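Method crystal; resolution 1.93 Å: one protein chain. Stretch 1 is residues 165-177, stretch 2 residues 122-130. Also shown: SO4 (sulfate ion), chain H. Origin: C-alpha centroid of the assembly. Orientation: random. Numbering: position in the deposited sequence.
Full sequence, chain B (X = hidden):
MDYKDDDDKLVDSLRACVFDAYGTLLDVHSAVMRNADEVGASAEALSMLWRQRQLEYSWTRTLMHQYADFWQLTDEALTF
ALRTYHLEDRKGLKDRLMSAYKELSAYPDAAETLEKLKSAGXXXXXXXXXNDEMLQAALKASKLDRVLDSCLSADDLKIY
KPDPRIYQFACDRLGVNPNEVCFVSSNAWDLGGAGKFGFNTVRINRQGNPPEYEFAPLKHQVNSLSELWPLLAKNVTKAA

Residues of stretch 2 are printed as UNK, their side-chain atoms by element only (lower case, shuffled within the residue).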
# COMPACT_ATOMS: atom_id res chain seq x y z
N ARG B 165 -8.38 -15.55 1.20
CA ARG B 165 -9.65 -15.98 0.59
C ARG B 165 -9.65 -15.89 -0.94
O ARG B 165 -10.33 -16.68 -1.58
CB ARG B 165 -10.88 -15.25 1.16
CG ARG B 165 -11.09 -15.47 2.67
CD ARG B 165 -10.77 -14.17 3.39
NE ARG B 165 -11.99 -13.54 3.79
CZ ARG B 165 -12.16 -12.31 4.24
NH1 ARG B 165 -11.22 -11.37 4.29
NH2 ARG B 165 -13.39 -12.01 4.59
N ILE B 166 -8.90 -14.94 -1.52
CA ILE B 166 -8.83 -14.85 -2.98
C ILE B 166 -8.06 -16.00 -3.65
O ILE B 166 -8.47 -16.48 -4.71
CB ILE B 166 -8.39 -13.45 -3.50
CG1 ILE B 166 -8.69 -13.36 -5.01
CG2 ILE B 166 -6.91 -13.19 -3.19
CD1 ILE B 166 -8.33 -12.00 -5.67
N TYR B 167 -6.95 -16.44 -3.04
CA TYR B 167 -6.22 -17.62 -3.50
C TYR B 167 -7.06 -18.89 -3.32
O TYR B 167 -7.04 -19.77 -4.17
CB TYR B 167 -4.84 -17.72 -2.79
CG TYR B 167 -4.05 -16.42 -2.94
CD1 TYR B 167 -3.60 -16.00 -4.20
CD2 TYR B 167 -3.80 -15.60 -1.83
CE1 TYR B 167 -2.89 -14.80 -4.37
CE2 TYR B 167 -3.09 -14.37 -1.98
CZ TYR B 167 -2.64 -14.00 -3.27
OH TYR B 167 -1.96 -12.81 -3.48
N GLN B 168 -7.80 -18.97 -2.21
CA GLN B 168 -8.72 -20.10 -1.93
C GLN B 168 -9.82 -20.18 -2.98
O GLN B 168 -10.15 -21.27 -3.44
CB GLN B 168 -9.33 -20.00 -0.52
CG GLN B 168 -10.23 -21.19 -0.12
CD GLN B 168 -9.46 -22.50 -0.12
OE1 GLN B 168 -9.81 -23.42 -0.84
NE2 GLN B 168 -8.41 -22.57 0.66
N PHE B 169 -10.38 -19.03 -3.35
CA PHE B 169 -11.35 -18.90 -4.45
C PHE B 169 -10.87 -19.58 -5.75
O PHE B 169 -11.65 -20.27 -6.42
CB PHE B 169 -11.70 -17.41 -4.68
CG PHE B 169 -12.72 -17.17 -5.78
CD1 PHE B 169 -14.07 -17.55 -5.61
CD2 PHE B 169 -12.35 -16.53 -6.96
CE1 PHE B 169 -15.02 -17.30 -6.65
CE2 PHE B 169 -13.30 -16.30 -7.98
CZ PHE B 169 -14.62 -16.69 -7.82
N ALA B 170 -9.60 -19.36 -6.12
CA ALA B 170 -8.98 -19.99 -7.29
C ALA B 170 -8.95 -21.53 -7.16
O ALA B 170 -9.27 -22.23 -8.11
CB ALA B 170 -7.52 -19.42 -7.52
N CYS B 171 -8.52 -22.03 -5.99
CA CYS B 171 -8.54 -23.47 -5.69
C CYS B 171 -9.95 -24.03 -5.86
O CYS B 171 -10.13 -25.00 -6.57
CB CYS B 171 -8.07 -23.75 -4.27
SG CYS B 171 -6.36 -23.41 -4.05
N ASP B 172 -10.92 -23.38 -5.23
CA ASP B 172 -12.34 -23.74 -5.33
C ASP B 172 -12.87 -23.75 -6.76
O ASP B 172 -13.44 -24.76 -7.20
CB ASP B 172 -13.23 -22.85 -4.43
CG ASP B 172 -12.92 -22.99 -2.95
OD1 ASP B 172 -12.18 -23.91 -2.52
OD2 ASP B 172 -13.39 -22.15 -2.18
N ARG B 173 -12.70 -22.66 -7.49
CA ARG B 173 -13.22 -22.60 -8.85
C ARG B 173 -12.50 -23.55 -9.81
O ARG B 173 -13.12 -24.11 -10.72
CB ARG B 173 -13.17 -21.19 -9.40
CG ARG B 173 -14.22 -20.29 -8.79
CD ARG B 173 -15.65 -20.81 -9.08
NE ARG B 173 -16.49 -19.67 -9.36
CZ ARG B 173 -16.58 -19.09 -10.56
NH1 ARG B 173 -15.92 -19.59 -11.63
NH2 ARG B 173 -17.36 -18.03 -10.69
N LEU B 174 -11.19 -23.71 -9.62
CA LEU B 174 -10.40 -24.53 -10.56
C LEU B 174 -10.35 -26.01 -10.22
O LEU B 174 -9.82 -26.79 -11.01
CB LEU B 174 -8.99 -23.96 -10.75
CG LEU B 174 -8.95 -22.54 -11.36
CD1 LEU B 174 -7.52 -22.00 -11.28
CD2 LEU B 174 -9.48 -22.51 -12.81
N GLY B 175 -10.86 -26.37 -9.04
CA GLY B 175 -10.89 -27.77 -8.58
C GLY B 175 -9.50 -28.32 -8.31
O GLY B 175 -9.21 -29.47 -8.63
N VAL B 176 -8.62 -27.47 -7.77
CA VAL B 176 -7.25 -27.88 -7.46
C VAL B 176 -6.89 -27.60 -6.00
O VAL B 176 -7.47 -26.71 -5.35
CB VAL B 176 -6.19 -27.19 -8.42
CG1 VAL B 176 -6.36 -27.62 -9.88
CG2 VAL B 176 -6.31 -25.64 -8.34
N ASN B 177 -5.92 -28.35 -5.49
CA ASN B 177 -5.31 -28.04 -4.22
C ASN B 177 -4.20 -27.00 -4.39
O ASN B 177 -3.62 -26.93 -5.46
CB ASN B 177 -4.70 -29.29 -3.61
CG ASN B 177 -5.74 -30.35 -3.36
OD1 ASN B 177 -6.88 -30.05 -3.00
ND2 ASN B 177 -5.34 -31.61 -3.56
N UNK B 122 -1.77 -27.97 -19.14
CA UNK B 122 -2.11 -27.25 -17.90
C UNK B 122 -3.44 -26.55 -17.98
O UNK B 122 -3.85 -26.11 -19.04
c UNK B 122 2.76 -27.65 -16.43
c UNK B 122 1.33 -26.70 -18.11
c UNK B 122 -1.07 -26.17 -17.59
c UNK B 122 2.59 -27.16 -17.73
c UNK B 122 0.27 -26.69 -17.20
c UNK B 122 1.71 -27.67 -15.53
c UNK B 122 0.48 -27.19 -15.92
o UNK B 122 3.98 -28.14 -16.01
N UNK B 123 -4.11 -26.42 -16.84
CA UNK B 123 -5.14 -25.40 -16.71
C UNK B 123 -4.38 -24.08 -16.66
O UNK B 123 -3.43 -23.94 -15.89
c UNK B 123 -7.10 -24.47 -15.34
c UNK B 123 -6.69 -27.00 -15.44
c UNK B 123 -6.02 -25.60 -15.45
c UNK B 123 -7.01 -27.50 -14.01
N UNK B 124 -4.77 -23.14 -17.52
CA UNK B 124 -4.15 -21.84 -17.59
C UNK B 124 -5.23 -20.83 -17.21
O UNK B 124 -6.24 -20.68 -17.90
c UNK B 124 -3.57 -21.54 -19.01
c UNK B 124 -2.91 -20.11 -19.03
c UNK B 124 -2.56 -22.64 -19.44
N UNK B 125 -5.03 -20.16 -16.08
CA UNK B 125 -6.05 -19.24 -15.55
C UNK B 125 -5.40 -17.92 -15.12
O UNK B 125 -4.19 -17.87 -14.85
c UNK B 125 -6.81 -19.91 -14.35
N UNK B 126 -6.19 -16.86 -15.12
CA UNK B 126 -5.79 -15.60 -14.48
C UNK B 126 -6.51 -15.50 -13.11
O UNK B 126 -7.68 -15.93 -12.96
c UNK B 126 -6.11 -14.38 -15.40
c UNK B 126 -6.16 -13.03 -14.60
c UNK B 126 -5.42 -13.28 -17.60
c UNK B 126 -5.09 -14.31 -16.55
N UNK B 127 -5.80 -14.99 -12.09
CA UNK B 127 -6.41 -14.58 -10.82
C UNK B 127 -5.99 -13.11 -10.58
O UNK B 127 -4.78 -12.80 -10.40
c UNK B 127 -5.77 -15.84 -7.14
c UNK B 127 -5.97 -15.51 -9.67
c UNK B 127 -6.50 -15.10 -8.28
c UNK B 127 -8.06 -15.31 -8.26
N UNK B 128 -6.97 -12.22 -10.63
CA UNK B 128 -6.70 -10.78 -10.70
C UNK B 128 -7.56 -9.97 -9.75
O UNK B 128 -8.75 -10.27 -9.55
c UNK B 128 -6.96 -10.29 -12.14
o UNK B 128 -6.69 -8.88 -12.25
N UNK B 129 -7.00 -8.89 -9.20
CA UNK B 129 -7.83 -7.84 -8.57
C UNK B 129 -8.82 -7.16 -9.51
O UNK B 129 -9.80 -6.58 -9.05
c UNK B 129 -6.13 -7.17 -6.79
o UNK B 129 -6.57 -8.00 -5.98
c UNK B 129 -6.95 -6.72 -7.98
n UNK B 129 -4.92 -6.60 -6.66
N UNK B 130 -8.53 -7.17 -10.82
CA UNK B 130 -9.32 -6.43 -11.79
C UNK B 130 -10.70 -7.08 -11.89
O UNK B 130 -10.83 -8.30 -11.85
S SO4 H . -3.77 -8.01 -10.48
O1 SO4 H . -3.90 -8.60 -11.79
O2 SO4 H . -4.48 -6.73 -10.40
O3 SO4 H . -4.19 -8.91 -9.42
O4 SO4 H . -2.34 -7.75 -10.34

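Position 122 carries one carbon leading to a six-carbon ring that bears an oxygen, a phenol, and it lies out of reach of the helix; its oxygen is hydrogen-bonded elsewhere in the structure. This is Tyr122.

Position 123 opens the strand with four carbons forked at the first, one arm two carbons long, its CB directed toward stretch 1, where the group touches Leu174 and Val176. A short arm and a long arm from a beta-branch mean isoleucine, Ile123. Its CG2 lies 4.0 Å from Leu174 CD2, and its CD1 is 4.2 Å from Val176 CG1, so it packs against both the last helical turn and the loop beyond it.

At position 124 one carbon carries two more, and the group points away from the helix without touching it: Val124.

Position 125 has a single side-chain carbon, directed toward the helix, with its CB 3.8 Å from Leu174 CD1. One carbon alone is alanine, Ala125, and the leucine of the helix reaches down to it.

Position 126 repeats the four-carbon pattern forked at the first, with one arm longer, and turns away: Ile126.

Position 127 also has four carbons, but the fork comes at the second, and the group points toward the helix, among Ile166, Tyr167 and Ala170. That is Leu127, with chi1 t and chi2 p. Its CD1 lies 3.8 Å from Ile166 CG1, while its CD2 is 3.7 Å from Tyr167 CD1 and 4.0 Å from Ala170 CB. The small alanine sits where the backbones come near, with Ala170 CA 7.0 Å from Leu127 CA.

Position 128 has one carbon and one oxygen, and its CB points away from the helix: Ser128. Its OG donates to sulfate O1 at 2.8 Å.

Position 129 has two carbons, the second bearing an oxygen and a nitrogen, a carboxamide whose end comes near Ile166: Asn129. Its OD1 approaches Ile166 CD1 at 4.4 Å, and its backbone N donates to sulfate O3 at 2.8 Å.

Position 130 has no side chain: Gly130. Its N donates to Ser128 OG at 2.9 Å, and a CB here would crowd that same oxygen.

The contact follows strand alternation: 123, 125 and 127 face a helix running nearly antiparallel at 155°, while 124 and 126 turn away. Ile166, Ala170 and Leu174, spaced four apart, supply much of the opposing surface, and Leu127 is the most covered residue. No hydrogen bond crosses, so side-chain packing carries the 390 Å² contact. Separately, Ser128 OG and Asn129 N, at the C-terminal end of the strand and just after it, hold the sulfate.

Stretch 2, residues 122-130: YIVAILSNG
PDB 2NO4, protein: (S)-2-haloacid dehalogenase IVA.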